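Local coordinates for translocator protein BipD (Burkholderia pseudomallei, PDB 3NFT) that is required for invasion of epithelial cells and survival within host cells, and probably regulates the secretion of the type III effectors BipB and BipC, at residues R58-I63 with D163-K168; G177-A182 with P236-V241; R71-T76 with V157-Q162; L183-I188 with K230-L235. All coordinates share one frame; numbering follows the deposited sequence.

Contact 1: residues R58-I63 with D163-K168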
loop_
_atom_site.group_PDB
_atom_site.type_symbol
_atom_site.label_atom_id
_atom_site.label_comp_id
_atom_site.label_asym_id
_atom_site.label_seq_id
_atom_site.Cartn_x
_atom_site.Cartn_y
_atom_site.Cartn_z
ATOM N N ARG A 58 -28.421 1.310 -39.293
ATOM C CA ARG A 58 -28.181 1.477 -40.710
ATOM C C ARG A 58 -29.025 2.556 -41.282
ATOM O O ARG A 58 -30.209 2.652 -40.963
ATOM C CB ARG A 58 -28.550 0.201 -41.445
ATOM C CG ARG A 58 -27.603 -0.838 -41.175
ATOM C CD ARG A 58 -27.786 -1.880 -42.137
ATOM N NE ARG A 58 -26.783 -2.893 -41.976
ATOM C CZ ARG A 58 -26.753 -3.966 -42.759
ATOM N NH1 ARG A 58 -27.626 -4.064 -43.759
ATOM N NH2 ARG A 58 -25.810 -4.866 -42.591
ATOM N N LEU A 59 -28.411 3.372 -42.140
ATOM C CA LEU A 59 -29.157 4.385 -42.850
ATOM C C LEU A 59 -29.981 3.765 -43.977
ATOM O O LEU A 59 -29.698 2.653 -44.420
ATOM C CB LEU A 59 -28.207 5.464 -43.416
ATOM C CG LEU A 59 -27.405 6.257 -42.376
ATOM C CD1 LEU A 59 -26.743 7.494 -42.997
ATOM C CD2 LEU A 59 -28.161 6.687 -41.158
ATOM N N PRO A 60 -31.002 4.490 -44.467
ATOM C CA PRO A 60 -31.721 4.035 -45.644
ATOM C C PRO A 60 -30.787 3.838 -46.844
ATOM O O PRO A 60 -29.677 4.362 -46.857
ATOM C CB PRO A 60 -32.731 5.165 -45.902
ATOM C CG PRO A 60 -32.756 5.993 -44.676
ATOM C CD PRO A 60 -31.481 5.798 -43.989
ATOM N N ASP A 61 -31.207 3.045 -47.816
ATOM C CA ASP A 61 -30.417 2.820 -48.991
ATOM C C ASP A 61 -31.350 2.463 -50.135
ATOM O O ASP A 61 -32.570 2.375 -49.954
ATOM C CB ASP A 61 -29.381 1.713 -48.710
ATOM C CG ASP A 61 -28.093 1.865 -49.529
ATOM O OD1 ASP A 61 -28.079 2.598 -50.550
ATOM O OD2 ASP A 61 -27.084 1.225 -49.147
ATOM N N ARG A 62 -30.768 2.318 -51.319
ATOM C CA ARG A 62 -31.458 1.832 -52.489
ATOM C C ARG A 62 -30.589 0.691 -53.003
ATOM O O ARG A 62 -29.459 0.911 -53.433
ATOM C CB ARG A 62 -31.576 2.949 -53.525
ATOM C CG ARG A 62 -32.357 2.593 -54.763
ATOM C CD ARG A 62 -33.794 3.004 -54.625
ATOM N NE ARG A 62 -34.022 4.429 -54.893
ATOM C CZ ARG A 62 -35.237 4.965 -54.972
ATOM N NH1 ARG A 62 -36.313 4.204 -54.805
ATOM N NH2 ARG A 62 -35.390 6.256 -55.226
ATOM N N ILE A 63 -31.116 -0.538 -52.927
ATOM C CA ILE A 63 -30.357 -1.741 -53.267
ATOM C C ILE A 63 -30.976 -2.365 -54.520
ATOM O O ILE A 63 -32.151 -2.739 -54.512
ATOM C CB ILE A 63 -30.346 -2.764 -52.093
ATOM C CG1 ILE A 63 -29.540 -4.022 -52.449
ATOM C CG2 ILE A 63 -31.760 -3.157 -51.689
ATOM C CD1 ILE A 63 -28.039 -3.787 -52.573
ATOM N N ASP A 163 -35.004 10.426 -40.565
ATOM C CA ASP A 163 -36.249 11.074 -40.966
ATOM C C ASP A 163 -36.008 12.044 -42.114
ATOM O O ASP A 163 -36.956 12.479 -42.786
ATOM C CB ASP A 163 -36.852 11.876 -39.826
ATOM C CG ASP A 163 -37.522 11.038 -38.762
ATOM O OD1 ASP A 163 -37.918 11.614 -37.733
ATOM O OD2 ASP A 163 -37.698 9.832 -38.949
ATOM N N TYR A 164 -34.746 12.421 -42.301
ATOM C CA TYR A 164 -34.380 13.416 -43.305
ATOM C C TYR A 164 -33.755 12.822 -44.561
ATOM O O TYR A 164 -33.210 13.545 -45.409
ATOM C CB TYR A 164 -33.483 14.469 -42.653
ATOM C CG TYR A 164 -34.193 15.276 -41.620
ATOM C CD1 TYR A 164 -33.833 15.205 -40.285
ATOM C CD2 TYR A 164 -35.240 16.119 -41.974
ATOM C CE1 TYR A 164 -34.508 15.950 -39.311
ATOM C CE2 TYR A 164 -35.922 16.869 -41.006
ATOM C CZ TYR A 164 -35.554 16.776 -39.689
ATOM O OH TYR A 164 -36.212 17.535 -38.733
ATOM N N ILE A 165 -33.831 11.494 -44.701
ATOM C CA ILE A 165 -33.413 10.819 -45.894
ATOM C C ILE A 165 -34.616 10.085 -46.427
ATOM O O ILE A 165 -35.267 9.323 -45.671
ATOM C CB ILE A 165 -32.279 9.817 -45.587
ATOM C CG1 ILE A 165 -31.064 10.569 -45.013
ATOM C CG2 ILE A 165 -31.955 8.966 -46.803
ATOM C CD1 ILE A 165 -30.018 9.679 -44.403
ATOM N N SER A 166 -34.896 10.269 -47.703
ATOM C CA SER A 166 -36.062 9.635 -48.317
ATOM C C SER A 166 -35.842 9.316 -49.786
ATOM O O SER A 166 -34.907 9.815 -50.415
ATOM C CB SER A 166 -37.266 10.541 -48.133
ATOM O OG SER A 166 -37.111 11.774 -48.823
ATOM N N ALA A 167 -36.711 8.480 -50.338
ATOM C CA ALA A 167 -36.715 8.181 -51.756
ATOM C C ALA A 167 -37.218 9.376 -52.550
ATOM O O ALA A 167 -38.239 9.989 -52.200
ATOM C CB ALA A 167 -37.639 6.949 -52.038
ATOM N N LYS A 168 -36.517 9.678 -53.643
ATOM C CA LYS A 168 -36.926 10.713 -54.594
ATOM C C LYS A 168 -36.965 10.053 -55.966
ATOM O O LYS A 168 -36.020 9.373 -56.352
ATOM C CB LYS A 168 -35.912 11.867 -54.591
ATOM C CG LYS A 168 -36.229 13.027 -55.540
ATOM C CD LYS A 168 -37.304 13.907 -54.978
ATOM C CE LYS A 168 -37.750 14.947 -55.969
ATOM N NZ LYS A 168 -38.821 15.779 -55.368
#
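Two edges of small antiparallel sheets face each other where Pro-60, just before strand 61-63, packs on Ile-165 of strand 165-168. Pro-60 CG rests 3.7 Å from Ile-165 CG2, and the two side chains meet at a slant. A proline suits this place, since its compact ring gives an apolar surface without a backbone N-H to satisfy. The chi1 of Ile-165 (-61°) puts CG2, the branch that meets Pro-60, beside the carbonyl carbon. At the end of the other branch, CD1 lies 4.2 Å from Leu-59 CD1, the two side chains crossing at about a right angle. The segments run nearly parallel, 16° apart, but strand 61-63 pairs with 66-68 and strand 165-168 with 172-175. Pro-60 CA and Ile-165 CA are 7.0 Å apart, with side chains between; Phe-67 touches both Pro-60 and Ala-167. Further on, the bent chain of Arg-62 brings its guanidinium to Ala-167, with NH2 4.0 Å from the methyl CB. The same NH2 has Lys-168 O near the guanidinium plane, at 3.4 Å, and donates to Asn-172 O. On the hairpin side, Arg-62 N donates to Asp-61 OD1 over 2.8 Å, and Gln-248 NE2 also bonds to that oxygen.

Contact 2: residues G177-A182 with P236-V241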
loop_
_atom_site.group_PDB
_atom_site.type_symbol
_atom_site.label_atom_id
_atom_site.label_comp_id
_atom_site.label_asym_id
_atom_site.label_seq_id
_atom_site.Cartn_x
_atom_site.Cartn_y
_atom_site.Cartn_z
ATOM N N GLY A 177 -29.800 17.703 -45.623
ATOM C CA GLY A 177 -28.568 17.672 -44.887
ATOM C C GLY A 177 -28.346 18.787 -43.894
ATOM O O GLY A 177 -27.616 18.619 -42.922
ATOM N N GLY A 178 -28.937 19.956 -44.158
ATOM C CA GLY A 178 -28.874 21.039 -43.165
ATOM C C GLY A 178 -29.545 20.694 -41.846
ATOM O O GLY A 178 -29.011 20.971 -40.775
ATOM N N LYS A 179 -30.695 20.034 -41.929
ATOM C CA LYS A 179 -31.400 19.604 -40.743
ATOM C C LYS A 179 -30.527 18.598 -39.989
ATOM O O LYS A 179 -30.457 18.615 -38.754
ATOM C CB LYS A 179 -32.733 18.963 -41.110
ATOM C CG LYS A 179 -33.718 19.917 -41.783
ATOM C CD LYS A 179 -34.061 21.065 -40.891
ATOM C CE LYS A 179 -35.048 21.989 -41.560
ATOM N NZ LYS A 179 -36.082 21.212 -42.286
ATOM N N ILE A 180 -29.856 17.730 -40.754
ATOM C CA ILE A 180 -29.003 16.709 -40.139
ATOM C C ILE A 180 -27.783 17.348 -39.470
ATOM O O ILE A 180 -27.408 16.972 -38.370
ATOM C CB ILE A 180 -28.581 15.632 -41.144
ATOM C CG1 ILE A 180 -29.823 14.926 -41.699
ATOM C CG2 ILE A 180 -27.652 14.602 -40.506
ATOM C CD1 ILE A 180 -29.582 13.932 -42.798
ATOM N N LYS A 181 -27.213 18.384 -40.098
ATOM C CA LYS A 181 -26.086 19.086 -39.484
ATOM C C LYS A 181 -26.467 19.653 -38.138
ATOM O O LYS A 181 -25.686 19.582 -37.194
ATOM C CB LYS A 181 -25.625 20.221 -40.388
ATOM C CG LYS A 181 -24.937 19.800 -41.638
ATOM C CD LYS A 181 -24.710 21.000 -42.571
ATOM C CE LYS A 181 -24.432 20.595 -43.993
ATOM N NZ LYS A 181 -24.157 21.801 -44.851
ATOM N N ALA A 182 -27.675 20.210 -38.044
ATOM C CA ALA A 182 -28.149 20.797 -36.806
ATOM C C ALA A 182 -28.301 19.734 -35.701
ATOM O O ALA A 182 -27.979 19.983 -34.522
ATOM C CB ALA A 182 -29.488 21.576 -37.030
ATOM N N PRO A 236 -24.467 17.377 -47.300
ATOM C CA PRO A 236 -24.903 18.418 -48.229
ATOM C C PRO A 236 -25.965 19.267 -47.552
ATOM O O PRO A 236 -26.374 18.982 -46.422
ATOM C CB PRO A 236 -25.500 17.602 -49.367
ATOM C CG PRO A 236 -26.203 16.496 -48.625
ATOM C CD PRO A 236 -25.265 16.146 -47.484
ATOM N N PRO A 237 -26.447 20.303 -48.243
ATOM C CA PRO A 237 -27.497 21.165 -47.677
ATOM C C PRO A 237 -28.900 20.572 -47.787
ATOM O O PRO A 237 -29.049 19.508 -48.390
ATOM C CB PRO A 237 -27.367 22.451 -48.509
ATOM C CG PRO A 237 -26.866 21.968 -49.736
ATOM C CD PRO A 237 -25.902 20.858 -49.484
ATOM N N ASP A 238 -29.887 21.204 -47.167
ATOM C CA ASP A 238 -31.277 20.775 -47.370
ATOM C C ASP A 238 -31.669 20.698 -48.848
ATOM O O ASP A 238 -31.142 21.422 -49.713
ATOM C CB ASP A 238 -32.264 21.652 -46.607
ATOM C CG ASP A 238 -32.212 21.458 -45.123
ATOM O OD1 ASP A 238 -32.739 22.345 -44.381
ATOM O OD2 ASP A 238 -31.687 20.416 -44.671
ATOM N N GLY A 239 -32.587 19.773 -49.149
ATOM C CA GLY A 239 -33.113 19.621 -50.468
ATOM C C GLY A 239 -32.246 18.918 -51.485
ATOM O O GLY A 239 -32.567 18.905 -52.688
ATOM N N THR A 240 -31.146 18.340 -51.030
ATOM C CA THR A 240 -30.199 17.702 -51.932
ATOM C C THR A 240 -30.776 16.435 -52.512
ATOM O O THR A 240 -31.312 15.598 -51.782
ATOM C CB THR A 240 -28.884 17.396 -51.220
ATOM O OG1 THR A 240 -28.239 18.646 -50.917
ATOM C CG2 THR A 240 -27.949 16.527 -52.092
ATOM N N VAL A 241 -30.701 16.323 -53.822
ATOM C CA VAL A 241 -31.147 15.142 -54.532
ATOM C C VAL A 241 -29.937 14.477 -55.168
ATOM O O VAL A 241 -29.228 15.072 -55.998
ATOM C CB VAL A 241 -32.232 15.455 -55.568
ATOM C CG1 VAL A 241 -32.582 14.184 -56.345
ATOM C CG2 VAL A 241 -33.469 16.015 -54.885
#
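Asp-238 OD2 accepts a 2.9 Å hydrogen bond from Lys-179 N, in the first turn of helix 177-189; the oxygen is met on its syn side, 17° out of the carboxylate plane. The same oxygen lies 2.8 Å from Gly-178 N, so a carboxylate from a distant part of the chain sits at the amino end of this helix, where its negative charge probably interacts favourably with the helix dipole. Asp-238 belongs to a type II beta turn from Pro-237 to Thr-240 that leads into strand 240-243; its chi1 of -71° sets CG beside the backbone N, and from there OD2 meets the helix start. Gly-239 takes the positive phi of the turn. A weak bond runs from Gly-177 N to Pro-237 O over 3.4 Å. That carbonyl also accepts from Thr-240 OG1 within the turn, a donor lying above the carbonyl plane. Glycine suits position 177 because its CA approaches Pro-236 O to 3.0 Å in a CA-H...O contact, where a CB would clash with that oxygen. Farther out, the bent Lys-179 side chain crosses that of Asp-238 at about a right angle, CG 3.6 Å from OD2, and its NZ remains 4.1 Å from Asp-238 OD1, too far for a salt bridge. On Lys-181 the chain is extended beyond CG, and its CE comes within 3.5 Å of Pro-236 O.

Contact 3: residues R71-T76 with V157-Q162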
loop_
_atom_site.group_PDB
_atom_site.type_symbol
_atom_site.label_atom_id
_atom_site.label_comp_id
_atom_site.label_asym_id
_atom_site.label_seq_id
_atom_site.Cartn_x
_atom_site.Cartn_y
_atom_site.Cartn_z
ATOM N N ARG A 71 -32.316 1.118 -40.245
ATOM C CA ARG A 71 -32.609 0.551 -38.938
ATOM C C ARG A 71 -32.152 1.546 -37.885
ATOM O O ARG A 71 -31.014 2.004 -37.936
ATOM C CB ARG A 71 -31.896 -0.783 -38.720
ATOM C CG ARG A 71 -32.231 -1.387 -37.367
ATOM C CD ARG A 71 -31.554 -2.718 -37.097
ATOM N NE ARG A 71 -32.243 -3.441 -36.032
ATOM C CZ ARG A 71 -32.118 -3.235 -34.725
ATOM N NH1 ARG A 71 -31.333 -2.281 -34.241
ATOM N NH2 ARG A 71 -32.818 -3.995 -33.881
ATOM N N ARG A 72 -33.063 1.911 -36.992
ATOM C CA ARG A 72 -32.794 2.818 -35.876
ATOM C C ARG A 72 -32.455 2.021 -34.620
ATOM O O ARG A 72 -32.738 0.819 -34.535
ATOM C CB ARG A 72 -33.991 3.729 -35.665
ATOM C CG ARG A 72 -34.180 4.671 -36.882
ATOM C CD ARG A 72 -35.497 5.287 -36.928
ATOM N NE ARG A 72 -35.898 5.785 -38.258
ATOM C CZ ARG A 72 -36.255 7.022 -38.571
ATOM N NH1 ARG A 72 -36.289 7.995 -37.657
ATOM N NH2 ARG A 72 -36.608 7.286 -39.826
ATOM N N ALA A 73 -31.884 2.707 -33.631
ATOM C CA ALA A 73 -31.404 2.105 -32.419
ATOM C C ALA A 73 -32.444 2.119 -31.306
ATOM O O ALA A 73 -33.059 3.150 -31.035
ATOM C CB ALA A 73 -30.111 2.864 -31.938
ATOM N N ASN A 74 -32.569 1.006 -30.586
ATOM C CA ASN A 74 -33.300 0.917 -29.328
ATOM C C ASN A 74 -32.367 1.467 -28.271
ATOM O O ASN A 74 -31.439 0.807 -27.811
ATOM C CB ASN A 74 -33.709 -0.547 -29.030
ATOM C CG ASN A 74 -34.375 -0.718 -27.697
ATOM O OD1 ASN A 74 -34.539 0.246 -26.945
ATOM N ND2 ASN A 74 -34.773 -1.983 -27.369
ATOM N N LEU A 75 -32.584 2.724 -27.906
ATOM C CA LEU A 75 -31.619 3.390 -27.024
ATOM C C LEU A 75 -31.643 2.848 -25.586
ATOM O O LEU A 75 -30.720 3.096 -24.805
ATOM C CB LEU A 75 -31.848 4.908 -27.024
ATOM C CG LEU A 75 -31.772 5.589 -28.370
ATOM C CD1 LEU A 75 -32.241 7.062 -28.235
ATOM C CD2 LEU A 75 -30.344 5.513 -28.929
ATOM N N THR A 76 -32.712 2.146 -25.223
ATOM C CA THR A 76 -32.792 1.603 -23.875
ATOM C C THR A 76 -31.672 0.591 -23.589
ATOM O O THR A 76 -31.361 0.349 -22.417
ATOM C CB THR A 76 -34.139 0.935 -23.573
ATOM O OG1 THR A 76 -34.255 -0.332 -24.257
ATOM C CG2 THR A 76 -35.309 1.877 -23.977
ATOM N N VAL A 157 -28.828 10.356 -32.529
ATOM C CA VAL A 157 -28.792 11.219 -33.699
ATOM C C VAL A 157 -28.784 10.439 -35.018
ATOM O O VAL A 157 -29.421 10.864 -35.989
ATOM C CB VAL A 157 -27.687 12.276 -33.616
ATOM C CG1 VAL A 157 -26.345 11.708 -34.003
ATOM C CG2 VAL A 157 -28.058 13.475 -34.504
ATOM N N MET A 158 -28.114 9.285 -35.051
ATOM C CA MET A 158 -28.062 8.490 -36.268
ATOM C C MET A 158 -29.397 7.823 -36.554
ATOM O O MET A 158 -29.621 7.347 -37.673
ATOM C CB MET A 158 -26.918 7.469 -36.236
ATOM C CG MET A 158 -25.561 8.118 -36.140
ATOM S SD MET A 158 -24.225 6.900 -36.273
ATOM C CE MET A 158 -24.580 5.779 -34.923
ATOM N N SER A 159 -30.257 7.754 -35.533
ATOM C CA SER A 159 -31.619 7.258 -35.708
ATOM C C SER A 159 -32.520 8.419 -36.186
ATOM O O SER A 159 -33.218 8.298 -37.183
ATOM C CB SER A 159 -32.133 6.685 -34.403
ATOM O OG SER A 159 -31.344 5.594 -33.974
ATOM N N LYS A 160 -32.495 9.535 -35.463
ATOM C CA LYS A 160 -33.304 10.704 -35.788
ATOM C C LYS A 160 -33.048 11.230 -37.188
ATOM O O LYS A 160 -33.982 11.632 -37.890
ATOM C CB LYS A 160 -33.044 11.823 -34.780
ATOM C CG LYS A 160 -33.633 11.600 -33.433
ATOM C CD LYS A 160 -33.334 12.765 -32.495
ATOM C CE LYS A 160 -34.349 12.874 -31.388
ATOM N NZ LYS A 160 -34.416 11.655 -30.540
ATOM N N LEU A 161 -31.788 11.190 -37.628
ATOM C CA LEU A 161 -31.434 11.795 -38.912
ATOM C C LEU A 161 -32.044 11.077 -40.088
ATOM O O LEU A 161 -32.196 11.631 -41.152
ATOM C CB LEU A 161 -29.921 11.936 -39.078
ATOM C CG LEU A 161 -29.051 10.685 -39.247
ATOM C CD1 LEU A 161 -29.107 10.201 -40.695
ATOM C CD2 LEU A 161 -27.578 10.979 -38.842
ATOM N N GLN A 162 -32.451 9.818 -39.867
ATOM C CA GLN A 162 -33.047 9.010 -40.928
ATOM C C GLN A 162 -34.387 9.588 -41.396
ATOM O O GLN A 162 -34.835 9.282 -42.500
ATOM C CB GLN A 162 -33.188 7.556 -40.457
ATOM C CG GLN A 162 -31.845 6.947 -40.187
ATOM C CD GLN A 162 -31.935 5.471 -39.823
ATOM O OE1 GLN A 162 -32.808 4.759 -40.315
ATOM N NE2 GLN A 162 -31.048 5.030 -38.946
#
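Ser-159 OG accepts a nearly straight hydrogen bond from Ala-73 N, 3.0 Å long with an angle of 173° at the hydrogen, near the end of helix 121-160, a member of the long helical bundle with a predicted coiled coil. The loop 71-76 is thus fastened to the helix just before the chain enters helix 76-103. A second bond joins Gln-162 NE2 to Arg-71 O at 3.2 Å; the acceptor lies in the amide plane of the glutamine, whereas the donor stands well above the plane of the carbonyl. Glutamine suits this place because its amide nitrogen can serve two carbonyls, and NE2 also donates to Met-158 O at 3.0 Å, four residues earlier. Between these bonds Arg-72 slides past Gln-162 in the opposite direction. Its chain is extended from CG to NE, and one face of its guanidinium takes Gln-162 CB, 3.4 Å above the plane and offset toward the rim. The charged end is directed to Asp-163, whose OD2 forms a salt bridge with NH1. The next shell positions these groups: Ser-159 OG is hydrogen-bonded to Ala-155 O, and a serine suits the place because one hydroxyl can both accept and donate. Glu-53 OE2 pairs with Arg-71 NH1 and accepts from Asn-74 N. Asn-74 in turn caps the start of helix 76-103, its OD1 receiving Thr-76 N at 3.1 Å and Thr-76 OG1 at 2.8 Å, both from the same face of its plane.

Contact 4: residues L183-I188 with K230-L235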
loop_
_atom_site.group_PDB
_atom_site.type_symbol
_atom_site.label_atom_id
_atom_site.label_comp_id
_atom_site.label_asym_id
_atom_site.label_seq_id
_atom_site.Cartn_x
_atom_site.Cartn_y
_atom_site.Cartn_z
ATOM N N LEU A 183 -28.826 18.569 -36.073
ATOM C CA LEU A 183 -28.936 17.461 -35.118
ATOM C C LEU A 183 -27.562 17.049 -34.588
ATOM O O LEU A 183 -27.378 16.860 -33.389
ATOM C CB LEU A 183 -29.657 16.262 -35.762
ATOM C CG LEU A 183 -31.138 16.396 -36.042
ATOM C CD1 LEU A 183 -31.622 15.201 -36.891
ATOM C CD2 LEU A 183 -31.918 16.439 -34.740
ATOM N N ILE A 184 -26.593 16.904 -35.489
ATOM C CA ILE A 184 -25.248 16.531 -35.097
ATOM C C ILE A 184 -24.612 17.597 -34.223
ATOM O O ILE A 184 -23.947 17.294 -33.245
ATOM C CB ILE A 184 -24.370 16.147 -36.302
ATOM C CG1 ILE A 184 -24.955 14.896 -37.001
ATOM C CG2 ILE A 184 -22.914 15.875 -35.868
ATOM C CD1 ILE A 184 -24.375 14.557 -38.315
ATOM N N GLN A 185 -24.780 18.866 -34.585
ATOM C CA GLN A 185 -24.213 19.908 -33.780
ATOM C C GLN A 185 -24.777 19.916 -32.366
ATOM O O GLN A 185 -24.061 20.207 -31.393
ATOM C CB GLN A 185 -24.435 21.251 -34.484
ATOM C CG GLN A 185 -23.640 22.398 -33.839
ATOM C CD GLN A 185 -22.140 22.222 -33.984
ATOM O OE1 GLN A 185 -21.635 22.013 -35.095
ATOM N NE2 GLN A 185 -21.412 22.277 -32.852
ATOM N N GLN A 186 -26.055 19.568 -32.230
ATOM C CA GLN A 186 -26.700 19.448 -30.909
ATOM C C GLN A 186 -25.985 18.413 -30.033
ATOM O O GLN A 186 -25.770 18.607 -28.851
ATOM C CB GLN A 186 -28.158 19.121 -31.118
ATOM C CG GLN A 186 -29.056 19.182 -29.951
ATOM C CD GLN A 186 -30.532 19.133 -30.372
ATOM O OE1 GLN A 186 -30.977 18.224 -31.099
ATOM N NE2 GLN A 186 -31.302 20.124 -29.912
ATOM N N VAL A 187 -25.578 17.308 -30.635
ATOM C CA VAL A 187 -24.775 16.343 -29.918
ATOM C C VAL A 187 -23.414 16.908 -29.519
ATOM O O VAL A 187 -22.975 16.761 -28.405
ATOM C CB VAL A 187 -24.614 15.044 -30.743
ATOM C CG1 VAL A 187 -23.671 14.061 -30.019
ATOM C CG2 VAL A 187 -26.009 14.448 -31.013
ATOM N N ILE A 188 -22.725 17.529 -30.454
ATOM C CA ILE A 188 -21.397 18.080 -30.181
ATOM C C ILE A 188 -21.489 19.079 -29.018
ATOM O O ILE A 188 -20.639 19.090 -28.110
ATOM C CB ILE A 188 -20.816 18.762 -31.455
ATOM C CG1 ILE A 188 -20.495 17.745 -32.552
ATOM C CG2 ILE A 188 -19.551 19.603 -31.104
ATOM C CD1 ILE A 188 -20.051 18.356 -33.883
ATOM N N LYS A 230 -16.470 15.396 -38.522
ATOM C CA LYS A 230 -16.286 14.820 -39.856
ATOM C C LYS A 230 -17.635 14.383 -40.421
ATOM O O LYS A 230 -17.928 14.608 -41.587
ATOM C CB LYS A 230 -15.250 13.679 -39.867
ATOM C CG LYS A 230 -13.825 14.181 -39.769
ATOM C CD LYS A 230 -12.822 13.090 -39.608
ATOM C CE LYS A 230 -11.421 13.664 -39.341
ATOM N NZ LYS A 230 -11.072 14.791 -40.244
ATOM N N MET A 231 -18.478 13.777 -39.576
ATOM C CA MET A 231 -19.839 13.414 -39.992
ATOM C C MET A 231 -20.649 14.655 -40.392
ATOM O O MET A 231 -21.249 14.709 -41.456
ATOM C CB MET A 231 -20.541 12.678 -38.852
ATOM C CG MET A 231 -20.090 11.261 -38.620
ATOM S SD MET A 231 -20.915 10.657 -37.125
ATOM C CE MET A 231 -21.097 8.942 -37.467
ATOM N N ARG A 232 -20.614 15.662 -39.536
ATOM C CA ARG A 232 -21.305 16.926 -39.831
ATOM C C ARG A 232 -20.834 17.544 -41.155
ATOM O O ARG A 232 -21.647 17.952 -42.010
ATOM C CB ARG A 232 -21.100 17.935 -38.694
ATOM C CG ARG A 232 -21.993 19.152 -38.757
ATOM C CD ARG A 232 -21.456 20.262 -37.835
ATOM N NE ARG A 232 -20.106 20.632 -38.262
ATOM C CZ ARG A 232 -19.148 21.140 -37.485
ATOM N NH1 ARG A 232 -19.353 21.360 -36.189
ATOM N NH2 ARG A 232 -17.953 21.387 -38.013
ATOM N N ASP A 233 -19.519 17.633 -41.324
ATOM C CA ASP A 233 -18.953 18.276 -42.517
ATOM C C ASP A 233 -19.130 17.480 -43.807
ATOM O O ASP A 233 -18.953 18.029 -44.903
ATOM C CB ASP A 233 -17.466 18.540 -42.326
ATOM C CG ASP A 233 -17.180 19.578 -41.283
ATOM O OD1 ASP A 233 -15.991 19.642 -40.897
ATOM O OD2 ASP A 233 -18.100 20.323 -40.835
ATOM N N SER A 234 -19.527 16.211 -43.701
ATOM C CA SER A 234 -19.780 15.393 -44.882
ATOM C C SER A 234 -21.103 15.714 -45.573
ATOM O O SER A 234 -21.328 15.291 -46.703
ATOM C CB SER A 234 -19.750 13.894 -44.538
ATOM O OG SER A 234 -20.913 13.503 -43.807
ATOM N N LEU A 235 -22.001 16.390 -44.863
ATOM C CA LEU A 235 -23.390 16.511 -45.296
ATOM C C LEU A 235 -23.579 17.613 -46.329
ATOM O O LEU A 235 -22.946 18.684 -46.243
ATOM C CB LEU A 235 -24.285 16.795 -44.117
ATOM C CG LEU A 235 -24.494 15.569 -43.230
ATOM C CD1 LEU A 235 -24.827 15.999 -41.825
ATOM C CD2 LEU A 235 -25.570 14.636 -43.890
HETATM O O HOH W 1 -18.144 22.212 -33.181
#
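Arg-232 and Gln-185 make the polar link between helices 177-189 and 226-233: Arg-232 NH1 donates to Gln-185 OE1 over 2.6 Å, on a lone pair in the carbonyl plane, although the angle at the hydrogen is only 138°. The amide and guanidinium planes lie 24° apart, nearly coplanar. A water accepts from Gln-185 NE2 and, weakly, from Arg-232 NH1, spanning the same two groups. Asp-233 holds the other side of the guanidinium in a salt bridge, NE and NH2 both reaching OD2 side-on, with NH2 at 3.0 Å. This grip probably helps fix the guanidinium's rotation. The apolar contacts centre on Ile-184. Its CG1-CD1 branch meets Leu-235 CD1 tip to tip, CD1 to CD1 3.8 Å, and Met-231, while CG2 lies 3.9 Å from Arg-232 CB. Arginine suits the place because its CB packs on Ile-184 while the guanidinium at the other end reaches Gln-185 and Asp-233. Ile-188, one turn on, brings CD1 to 3.9 Å from Arg-232 NH1. Met-231 touches Phe-254 and Leu-235 touches Trp-250 of helix 244-295, and Leu-183 and Val-187 meet Val-157 of helix 121-160: two short helices pair with each other and lie on the long helices of the bundle.

In the fold
All four contacts lie on one side of the chain's centre, at the end of the long helical bundle where helix 121-160 gives way to strand 165-168. Along the chain, contact 1, with contact 3 nested inside its loop, closes before contact 2 opens with contact 4 nested inside. Contacts 1 and 3, 13 Å apart between centres, meet through Leu-59 on Leu-161; contacts 2 and 4, 11 Å apart, share helix 177-189. Contacts 1 and 2 reach the same three-stranded sheet. Contacts 1 and 3 hold residues 58-76 to the end of helix 121-160, consistent with an N-terminal domain that keeps the coiled-coil region from oligomerizing prematurely.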